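Local atomic coordinates of methylmalonate-semialdehyde dehydrogenase (Oceanimonas doudoroffii, PDB entry 4ZZ7), a protein that probably catalyses the NAD-dependent, acylating oxidation of methylmalonate semialdehyde. Residues T229-E233 and R457-G461; G251-H255 and H409-G414; I432-M436 and F452-K456. All coordinates share one frame. Residues are numbered along the deposited sequence.

Interaction 1 of 3, residues T229-E233 and R457-G461. With NAD (nicotinamide-adenine-dinucleotide), chain M.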
loop_
_atom_site.group_PDB
_atom_site.type_symbol
_atom_site.label_atom_id
_atom_site.label_comp_id
_atom_site.label_asym_id
_atom_site.label_seq_id
_atom_site.Cartn_x
_atom_site.Cartn_y
_atom_site.Cartn_z
ATOM N N THR A 229 11.381 -22.768 21.516
ATOM C CA THR A 229 11.360 -23.463 20.228
ATOM C C THR A 229 10.725 -24.846 20.350
ATOM O O THR A 229 9.843 -25.182 19.544
ATOM C CB THR A 229 12.760 -23.534 19.577
ATOM O OG1 THR A 229 13.163 -22.212 19.187
ATOM C CG2 THR A 229 12.759 -24.378 18.323
ATOM N N PRO A 230 11.138 -25.648 21.357
ATOM C CA PRO A 230 10.522 -26.982 21.475
ATOM C C PRO A 230 8.998 -26.933 21.482
ATOM O O PRO A 230 8.370 -27.619 20.686
ATOM C CB PRO A 230 11.092 -27.523 22.783
ATOM C CG PRO A 230 12.417 -26.840 22.902
ATOM C CD PRO A 230 12.224 -25.462 22.338
ATOM N N ILE A 231 8.425 -26.071 22.318
ATOM C CA ILE A 231 6.958 -25.920 22.443
ATOM C C ILE A 231 6.342 -25.205 21.236
ATOM O O ILE A 231 5.249 -25.548 20.804
ATOM C CB ILE A 231 6.597 -25.141 23.722
ATOM C CG1 ILE A 231 7.203 -25.830 24.955
ATOM C CG2 ILE A 231 5.095 -24.975 23.877
ATOM C CD1 ILE A 231 6.860 -27.305 25.115
ATOM N N ALA A 232 7.028 -24.207 20.699
ATOM C CA ALA A 232 6.576 -23.576 19.453
ATOM C C ALA A 232 6.359 -24.618 18.367
ATOM O O ALA A 232 5.320 -24.599 17.693
ATOM C CB ALA A 232 7.572 -22.531 18.961
ATOM N N GLU A 233 7.345 -25.514 18.224
ATOM C CA GLU A 233 7.289 -26.615 17.254
ATOM C C GLU A 233 6.117 -27.536 17.508
ATOM O O GLU A 233 5.466 -27.956 16.567
ATOM C CB GLU A 233 8.559 -27.445 17.299
ATOM C CG GLU A 233 8.771 -28.318 16.079
ATOM C CD GLU A 233 9.981 -29.236 16.221
ATOM O OE1 GLU A 233 10.552 -29.365 17.330
ATOM O OE2 GLU A 233 10.369 -29.861 15.216
ATOM N N ARG A 457 14.855 -21.464 13.088
ATOM C CA ARG A 457 14.141 -22.204 14.105
ATOM C C ARG A 457 13.527 -21.279 15.144
ATOM O O ARG A 457 12.785 -21.740 16.017
ATOM C CB ARG A 457 15.112 -23.151 14.806
ATOM C CG ARG A 457 15.584 -24.339 13.966
ATOM C CD ARG A 457 14.734 -25.592 14.203
ATOM N NE ARG A 457 14.875 -26.141 15.555
ATOM C CZ ARG A 457 14.060 -27.049 16.102
ATOM N NH1 ARG A 457 13.030 -27.558 15.426
ATOM N NH2 ARG A 457 14.279 -27.473 17.344
ATOM N N SER A 458 13.840 -19.987 15.075
ATOM C CA SER A 458 13.206 -18.990 15.960
ATOM C C SER A 458 11.712 -18.687 15.648
ATOM O O SER A 458 11.031 -18.034 16.434
ATOM C CB SER A 458 14.019 -17.676 15.953
ATOM O OG SER A 458 15.357 -17.869 16.407
ATOM N N LEU A 459 11.223 -19.139 14.497
ATOM C CA LEU A 459 9.845 -18.896 14.082
ATOM C C LEU A 459 9.274 -19.975 13.153
ATOM O O LEU A 459 9.900 -20.373 12.163
ATOM C CB LEU A 459 9.765 -17.538 13.375
ATOM C CG LEU A 459 8.356 -17.015 13.107
ATOM C CD1 LEU A 459 8.345 -15.514 13.218
ATOM C CD2 LEU A 459 7.822 -17.444 11.741
ATOM N N PHE A 460 8.064 -20.416 13.466
ATOM C CA PHE A 460 7.337 -21.337 12.613
ATOM C C PHE A 460 6.122 -20.615 12.045
ATOM O O PHE A 460 5.277 -20.124 12.779
ATOM C CB PHE A 460 6.929 -22.604 13.376
ATOM C CG PHE A 460 8.086 -23.362 13.971
ATOM C CD1 PHE A 460 8.547 -23.061 15.237
ATOM C CD2 PHE A 460 8.699 -24.375 13.282
ATOM C CE1 PHE A 460 9.612 -23.756 15.799
ATOM C CE2 PHE A 460 9.765 -25.076 13.836
ATOM C CZ PHE A 460 10.222 -24.770 15.091
ATOM N N GLY A 461 6.073 -20.536 10.720
ATOM C CA GLY A 461 4.990 -19.881 9.986
ATOM C C GLY A 461 5.515 -18.950 8.901
ATOM O O GLY A 461 6.731 -18.890 8.632
HETATM P PA NAD M . 7.425 -21.976 27.045
HETATM O O1A NAD M . 7.434 -22.933 28.233
HETATM O O2A NAD M . 8.082 -22.337 25.723
HETATM O O5B NAD M . 5.881 -21.647 26.669
HETATM C C5B NAD M . 5.118 -20.592 27.272
HETATM C C4B NAD M . 3.616 -20.866 27.191
HETATM O O4B NAD M . 3.370 -22.173 26.665
HETATM C C3B NAD M . 2.910 -20.821 28.542
HETATM O O3B NAD M . 1.677 -20.117 28.373
HETATM C C2B NAD M . 2.734 -22.283 28.947
HETATM O O2B NAD M . 1.546 -22.654 29.653
HETATM C C1B NAD M . 2.721 -23.020 27.620
HETATM N N9A NAD M . 3.387 -24.355 27.694
HETATM C C8A NAD M . 4.527 -24.654 28.383
HETATM N N7A NAD M . 4.857 -25.952 28.213
HETATM C C5A NAD M . 3.922 -26.516 27.409
HETATM C C6A NAD M . 3.677 -27.875 26.843
HETATM N N6A NAD M . 4.530 -28.884 27.121
HETATM N N1A NAD M . 2.588 -28.051 26.045
HETATM C C2A NAD M . 1.724 -27.028 25.769
HETATM N N3A NAD M . 1.878 -25.771 26.235
HETATM C C4A NAD M . 2.938 -25.460 27.055
HETATM O O3 NAD M . 8.026 -20.527 27.524
HETATM P PN NAD M . 8.315 -19.963 29.036
HETATM O O1N NAD M . 7.007 -19.656 29.771
HETATM O O2N NAD M . 9.424 -20.731 29.767
HETATM O O5D NAD M . 8.956 -18.583 28.524
HETATM C C5D NAD M . 10.312 -18.548 28.047
HETATM C C4D NAD M . 10.479 -18.662 26.517
HETATM O O4D NAD M . 9.915 -17.570 25.755
HETATM C C3D NAD M . 11.970 -18.683 26.140
HETATM O O3D NAD M . 12.391 -20.007 25.798
HETATM C C2D NAD M . 12.149 -17.703 24.970
HETATM O O2D NAD M . 12.924 -18.269 23.907
HETATM C C1D NAD M . 10.715 -17.405 24.571
HETATM N N1N NAD M . 10.490 -16.099 23.959
HETATM C C2N NAD M . 10.394 -16.066 22.624
HETATM C C3N NAD M . 10.165 -14.865 21.960
HETATM C C7N NAD M . 10.082 -14.762 20.455
HETATM O O7N NAD M . 10.954 -15.185 19.688
HETATM N N7N NAD M . 9.021 -14.135 19.978
HETATM C C4N NAD M . 10.001 -13.704 22.709
HETATM C C5N NAD M . 10.094 -13.751 24.094
HETATM C C6N NAD M . 10.340 -14.983 24.704
#
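In the NAD-binding domain, the first turn of helix 229-241 rests on the short edge strand 459-460 and the turn leading into it. Thr229 points toward 457-461, and its OG1 donates a hydrogen bond to Arg457 O (3.2 Å) while also pairing with the backbone of Gly251. Three residues on, Ala232 lies on the same face of the helix, its CB 3.9 Å from Phe460 CD1. Phe460 rises from the strand against this turn. Glu233 CA sits over the ring face in a CH-pi contact, 4.2 Å from the ring centroid and 19° off the normal, so the helix backbone itself covers the ring. Farther out, the Arg457 side chain leaves its backbone sideways and bends back, bringing NH1 to 3.5 Å from Glu233 OE2 in a salt bridge and placing Thr229 CG2 over one face of the guanidinium. Both charges have second partners, Arg237 for Glu233 and Glu410 for Arg457. Ile231 turns the other way, its CD1 3.5 Å from N6A of the NAD adenine. A helix with one face on the sheet and the other at the adenine belongs to the Rossmann-like NAD-binding fold of aldehyde dehydrogenases.

Interaction 2 of 3, residues G251-H255 and H409-G414. With NAD (nicotinamide-adenine-dinucleotide), chain M.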
loop_
_atom_site.group_PDB
_atom_site.type_symbol
_atom_site.label_atom_id
_atom_site.label_comp_id
_atom_site.label_asym_id
_atom_site.label_seq_id
_atom_site.Cartn_x
_atom_site.Cartn_y
_atom_site.Cartn_z
ATOM N N GLY A 251 12.816 -19.743 20.391
ATOM C CA GLY A 251 14.008 -19.263 21.080
ATOM C C GLY A 251 14.967 -18.437 20.257
ATOM O O GLY A 251 14.711 -18.146 19.085
ATOM N N ALA A 252 16.092 -18.086 20.879
ATOM C CA ALA A 252 17.049 -17.151 20.290
ATOM C C ALA A 252 18.469 -17.234 20.875
ATOM O O ALA A 252 18.650 -17.551 22.042
ATOM C CB ALA A 252 16.501 -15.757 20.455
ATOM N N LYS A 253 19.464 -16.981 20.034
ATOM C CA LYS A 253 20.849 -16.711 20.471
ATOM C C LYS A 253 21.389 -15.498 19.703
ATOM O O LYS A 253 21.997 -15.622 18.618
ATOM C CB LYS A 253 21.778 -17.926 20.283
ATOM C CG LYS A 253 22.236 -18.585 21.588
ATOM C CD LYS A 253 23.432 -17.885 22.223
ATOM C CE LYS A 253 23.939 -18.626 23.461
ATOM N NZ LYS A 253 23.203 -18.304 24.704
ATOM N N ASN A 254 21.153 -14.316 20.268
ATOM C CA ASN A 254 21.398 -13.086 19.519
ATOM C C ASN A 254 22.856 -12.678 19.588
ATOM O O ASN A 254 23.380 -12.473 20.667
ATOM C CB ASN A 254 20.487 -11.965 20.017
ATOM C CG ASN A 254 19.020 -12.110 19.549
ATOM O OD1 ASN A 254 18.301 -11.125 19.463
ATOM N ND2 ASN A 254 18.587 -13.302 19.235
ATOM N N HIS A 255 23.492 -12.574 18.421
ATOM C CA HIS A 255 24.907 -12.233 18.298
ATOM C C HIS A 255 25.091 -10.776 17.884
ATOM O O HIS A 255 24.331 -10.274 17.081
ATOM C CB HIS A 255 25.580 -13.090 17.223
ATOM C CG HIS A 255 25.759 -14.537 17.583
ATOM N ND1 HIS A 255 24.718 -15.340 18.004
ATOM C CD2 HIS A 255 26.846 -15.339 17.519
ATOM C CE1 HIS A 255 25.163 -16.566 18.213
ATOM N NE2 HIS A 255 26.451 -16.589 17.928
ATOM N N HIS A 409 24.276 -21.039 13.430
ATOM C CA HIS A 409 23.502 -21.286 14.647
ATOM C C HIS A 409 22.079 -21.758 14.367
ATOM O O HIS A 409 21.491 -21.468 13.325
ATOM C CB HIS A 409 23.462 -20.040 15.548
ATOM C CG HIS A 409 23.298 -20.370 16.993
ATOM N ND1 HIS A 409 22.072 -20.620 17.562
ATOM C CD2 HIS A 409 24.211 -20.554 17.974
ATOM C CE1 HIS A 409 22.228 -20.927 18.835
ATOM N NE2 HIS A 409 23.517 -20.890 19.113
ATOM N N GLU A 410 21.536 -22.509 15.311
ATOM C CA GLU A 410 20.167 -23.008 15.196
ATOM C C GLU A 410 19.186 -21.843 14.970
ATOM O O GLU A 410 18.467 -21.801 13.951
ATOM C CB GLU A 410 19.805 -23.840 16.445
ATOM C CG GLU A 410 18.515 -24.660 16.358
ATOM C CD GLU A 410 18.132 -25.306 17.692
ATOM O OE1 GLU A 410 19.020 -25.389 18.592
ATOM O OE2 GLU A 410 16.944 -25.715 17.844
ATOM N N TYR A 411 19.198 -20.909 15.922
ATOM C CA TYR A 411 18.365 -19.712 15.918
ATOM C C TYR A 411 18.822 -18.572 14.972
ATOM O O TYR A 411 19.983 -18.475 14.574
ATOM C CB TYR A 411 18.268 -19.168 17.340
ATOM C CG TYR A 411 17.808 -20.173 18.387
ATOM C CD1 TYR A 411 16.650 -20.955 18.205
ATOM C CD2 TYR A 411 18.512 -20.338 19.573
ATOM C CE1 TYR A 411 16.234 -21.872 19.177
ATOM C CE2 TYR A 411 18.094 -21.247 20.542
ATOM C CZ TYR A 411 16.960 -22.009 20.340
ATOM O OH TYR A 411 16.554 -22.877 21.316
ATOM N N GLY A 412 17.871 -17.716 14.615
ATOM C CA GLY A 412 18.150 -16.497 13.856
ATOM C C GLY A 412 17.118 -15.419 14.164
ATOM O O GLY A 412 16.545 -14.828 13.247
ATOM N N ASN A 413 16.887 -15.164 15.457
ATOM C CA ASN A 413 15.831 -14.248 15.895
ATOM C C ASN A 413 16.265 -12.821 15.657
ATOM O O ASN A 413 15.645 -12.127 14.866
ATOM C CB ASN A 413 15.451 -14.470 17.367
ATOM C CG ASN A 413 13.983 -14.151 17.668
ATOM O OD1 ASN A 413 13.138 -14.179 16.793
ATOM N ND2 ASN A 413 13.678 -13.882 18.927
ATOM N N GLY A 414 17.361 -12.408 16.290
ATOM C CA GLY A 414 17.848 -11.026 16.210
ATOM C C GLY A 414 19.364 -10.936 16.244
ATOM O O GLY A 414 20.018 -11.769 16.857
HETATM P PA NAD M . 7.425 -21.976 27.045
HETATM O O1A NAD M . 7.434 -22.933 28.233
HETATM O O2A NAD M . 8.082 -22.337 25.723
HETATM O O5B NAD M . 5.881 -21.647 26.669
HETATM C C5B NAD M . 5.118 -20.592 27.272
HETATM C C4B NAD M . 3.616 -20.866 27.191
HETATM O O4B NAD M . 3.370 -22.173 26.665
HETATM C C3B NAD M . 2.910 -20.821 28.542
HETATM O O3B NAD M . 1.677 -20.117 28.373
HETATM C C2B NAD M . 2.734 -22.283 28.947
HETATM O O2B NAD M . 1.546 -22.654 29.653
HETATM C C1B NAD M . 2.721 -23.020 27.620
HETATM N N9A NAD M . 3.387 -24.355 27.694
HETATM C C8A NAD M . 4.527 -24.654 28.383
HETATM N N7A NAD M . 4.857 -25.952 28.213
HETATM C C5A NAD M . 3.922 -26.516 27.409
HETATM C C6A NAD M . 3.677 -27.875 26.843
HETATM N N6A NAD M . 4.530 -28.884 27.121
HETATM N N1A NAD M . 2.588 -28.051 26.045
HETATM C C2A NAD M . 1.724 -27.028 25.769
HETATM N N3A NAD M . 1.878 -25.771 26.235
HETATM C C4A NAD M . 2.938 -25.460 27.055
HETATM O O3 NAD M . 8.026 -20.527 27.524
HETATM P PN NAD M . 8.315 -19.963 29.036
HETATM O O1N NAD M . 7.007 -19.656 29.771
HETATM O O2N NAD M . 9.424 -20.731 29.767
HETATM O O5D NAD M . 8.956 -18.583 28.524
HETATM C C5D NAD M . 10.312 -18.548 28.047
HETATM C C4D NAD M . 10.479 -18.662 26.517
HETATM O O4D NAD M . 9.915 -17.570 25.755
HETATM C C3D NAD M . 11.970 -18.683 26.140
HETATM O O3D NAD M . 12.391 -20.007 25.798
HETATM C C2D NAD M . 12.149 -17.703 24.970
HETATM O O2D NAD M . 12.924 -18.269 23.907
HETATM C C1D NAD M . 10.715 -17.405 24.571
HETATM N N1N NAD M . 10.490 -16.099 23.959
HETATM C C2N NAD M . 10.394 -16.066 22.624
HETATM C C3N NAD M . 10.165 -14.865 21.960
HETATM C C7N NAD M . 10.082 -14.762 20.455
HETATM O O7N NAD M . 10.954 -15.185 19.688
HETATM N N7N NAD M . 9.021 -14.135 19.978
HETATM C C4N NAD M . 10.001 -13.704 22.709
HETATM C C5N NAD M . 10.094 -13.751 24.094
HETATM C C6N NAD M . 10.340 -14.983 24.704
HETATM O O HOH W 1 18.656 -15.431 17.424
#
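Side chains of 409-414 pack against the backbone of 251-255 where parallel strands 254-258 and 411-418 begin to pair, beside the nicotinamide end of NAD and near Cys283. Tyr411, with chi1 in the m well, lays a face of its ring against the chain at Gly251 and Ala252: Gly251 CA is 4.2 Å from the ring centroid in a CH-pi contact, and a CB on Gly251 would clash with Tyr411 CZ. His409, chi1 t, points toward Lys253, whose CB stands over the imidazole 3.7 Å from its centroid; the rest of the lysine leads away. The edge of His255 meets the face of His409 in an offset edge-to-face pair, centroids 5.7 Å apart and planes at 64°. His255, chi1 m, is held by its own segment, ND1 donating to Lys253 O at 2.8 Å. Where the two segments run side by side, one water accepts from Lys253 N (3.1 Å) and Asn413 N (2.7 Å), and Asn254 CA makes a CA-H...O contact of 3.3 Å with Gly414 O. Asn413, chi1 -149°, directs ND2 to NAD O7N through a weak 3.1 Å hydrogen bond and also bonds Cys283. Ring faces, CH groups and water thus join the segments, so the Asn413 amide can face the cofactor carboxamide.

Interaction 3 of 3, residues I432-M436 and F452-K456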
loop_
_atom_site.group_PDB
_atom_site.type_symbol
_atom_site.label_atom_id
_atom_site.label_comp_id
_atom_site.label_asym_id
_atom_site.label_seq_id
_atom_site.Cartn_x
_atom_site.Cartn_y
_atom_site.Cartn_z
ATOM N N ILE A 432 22.776 -11.307 6.222
ATOM C CA ILE A 432 22.680 -12.072 7.492
ATOM C C ILE A 432 21.357 -12.822 7.607
ATOM O O ILE A 432 20.305 -12.262 7.334
ATOM C CB ILE A 432 22.935 -11.202 8.749
ATOM C CG1 ILE A 432 23.168 -12.079 9.988
ATOM C CG2 ILE A 432 21.818 -10.201 8.997
ATOM C CD1 ILE A 432 24.575 -12.662 10.076
ATOM N N GLN A 433 21.415 -14.087 8.017
ATOM C CA GLN A 433 20.238 -14.958 8.010
ATOM C C GLN A 433 19.484 -14.916 9.331
ATOM O O GLN A 433 19.261 -15.956 9.949
ATOM C CB GLN A 433 20.640 -16.399 7.689
ATOM C CG GLN A 433 21.300 -16.585 6.331
ATOM C CD GLN A 433 20.377 -16.216 5.166
ATOM O OE1 GLN A 433 19.300 -16.812 4.995
ATOM N NE2 GLN A 433 20.789 -15.232 4.357
ATOM N N VAL A 434 19.118 -13.706 9.772
ATOM C CA VAL A 434 18.218 -13.500 10.918
ATOM C C VAL A 434 17.149 -12.453 10.581
ATOM O O VAL A 434 17.364 -11.549 9.777
ATOM C CB VAL A 434 18.976 -13.154 12.238
ATOM C CG1 VAL A 434 20.435 -13.544 12.151
ATOM C CG2 VAL A 434 18.872 -11.683 12.609
ATOM N N GLY A 435 16.009 -12.574 11.240
ATOM C CA GLY A 435 14.832 -11.765 10.937
ATOM C C GLY A 435 14.926 -10.293 11.302
ATOM O O GLY A 435 14.470 -9.429 10.569
ATOM N N MET A 436 15.492 -10.007 12.459
ATOM C CA MET A 436 15.602 -8.633 12.924
ATOM C C MET A 436 17.062 -8.226 13.137
ATOM O O MET A 436 17.745 -8.754 13.994
ATOM C CB MET A 436 14.787 -8.476 14.200
ATOM C CG MET A 436 13.303 -8.670 13.976
ATOM S SD MET A 436 12.425 -9.270 15.416
ATOM C CE MET A 436 12.936 -10.974 15.475
ATOM N N PHE A 452 7.305 -8.356 14.093
ATOM C CA PHE A 452 8.380 -9.013 14.871
ATOM C C PHE A 452 8.402 -10.469 14.482
ATOM O O PHE A 452 7.367 -11.136 14.515
ATOM C CB PHE A 452 8.026 -8.940 16.358
ATOM C CG PHE A 452 9.038 -9.543 17.289
ATOM C CD1 PHE A 452 9.191 -10.911 17.390
ATOM C CD2 PHE A 452 9.795 -8.716 18.131
ATOM C CE1 PHE A 452 10.095 -11.446 18.277
ATOM C CE2 PHE A 452 10.709 -9.254 19.015
ATOM C CZ PHE A 452 10.852 -10.621 19.089
ATOM N N GLY A 453 9.573 -10.980 14.140
ATOM C CA GLY A 453 9.674 -12.388 13.830
ATOM C C GLY A 453 11.063 -12.780 13.399
ATOM O O GLY A 453 11.675 -12.108 12.554
ATOM N N GLY A 454 11.565 -13.856 13.995
ATOM C CA GLY A 454 12.855 -14.410 13.629
ATOM C C GLY A 454 12.805 -15.316 12.423
ATOM O O GLY A 454 11.733 -15.636 11.905
ATOM N N TRP A 455 13.999 -15.727 11.991
ATOM C CA TRP A 455 14.197 -16.702 10.913
ATOM C C TRP A 455 14.633 -18.048 11.474
ATOM O O TRP A 455 14.826 -18.206 12.689
ATOM C CB TRP A 455 15.244 -16.187 9.953
ATOM C CG TRP A 455 14.730 -15.156 9.079
ATOM C CD1 TRP A 455 13.561 -14.481 9.197
ATOM C CD2 TRP A 455 15.399 -14.609 7.947
ATOM N NE1 TRP A 455 13.444 -13.570 8.197
ATOM C CE2 TRP A 455 14.567 -13.622 7.417
ATOM C CE3 TRP A 455 16.629 -14.855 7.334
ATOM C CZ2 TRP A 455 14.904 -12.899 6.298
ATOM C CZ3 TRP A 455 16.957 -14.135 6.226
ATOM C CH2 TRP A 455 16.096 -13.172 5.715
ATOM N N LYS A 456 14.774 -19.018 10.577
ATOM C CA LYS A 456 15.221 -20.362 10.927
ATOM C C LYS A 456 14.288 -21.000 11.978
ATOM O O LYS A 456 13.071 -21.036 11.779
ATOM C CB LYS A 456 16.707 -20.332 11.315
ATOM C CG LYS A 456 17.565 -19.841 10.173
ATOM C CD LYS A 456 19.042 -20.045 10.445
ATOM C CE LYS A 456 19.498 -19.213 11.636
ATOM N NZ LYS A 456 20.971 -18.975 11.633
#
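Trp455, Met436 and Gln433 give up the most surface here. Trp455 points toward 432-436, and its indole lies flat against that backbone: Gly435 CA is 3.6 Å from the centroid of the five-membered ring, 19° off its normal, in a CH-pi contact. Gly435 CA also approaches Gly453 O at 3.6 Å, and a CB there would collide with Gly453 and Gly454. Gln433, centre of an inverse gamma turn, brings its OE1 to 3.8 Å from Trp455 CZ3, while its NE2 bonds Asn431. At the far end Met436 leaves its backbone sideways, but its end reaches Phe452. Its SD sits 3.8 Å from the ring centroid, 11° off the normal, a Met-aromatic contact, and weakly accepts a hydrogen bond from Gly453 N (3.6 Å). Phe452 itself touches NAD. Trp455 NE1 bonds Arg477 O of the second subunit, and Met436 pairs with a strand of that subunit in a parallel ladder, a sheet continued across the interface as is characteristic of aldehyde dehydrogenase dimers.

Overall arrangement
All three contacts are mainly buried, and the turn between strands 455-456 and 459-460 ties them together. Interaction 1 holds the edge of the NAD-binding sheet and is the only one with a salt bridge across its own segments, at its more open margin. Interaction 2, untouched by other subunits, belongs to the second sheet and relies on ring faces and a water; Ser458 OG to Gly251 O (2.8 Å) and Thr229 OG1 to Gly251 N (2.8 Å) join it to interaction 1. Interactions 2 and 3 share that second sheet, as Trp455 N lies 3.0 Å from Gly412 O. Interactions 1 and 3 both meet the second subunit, interaction 3 more extensively. NAD is touched from each: adenine in interaction 1, nicotinamide side in interaction 2, Phe452 in interaction 3.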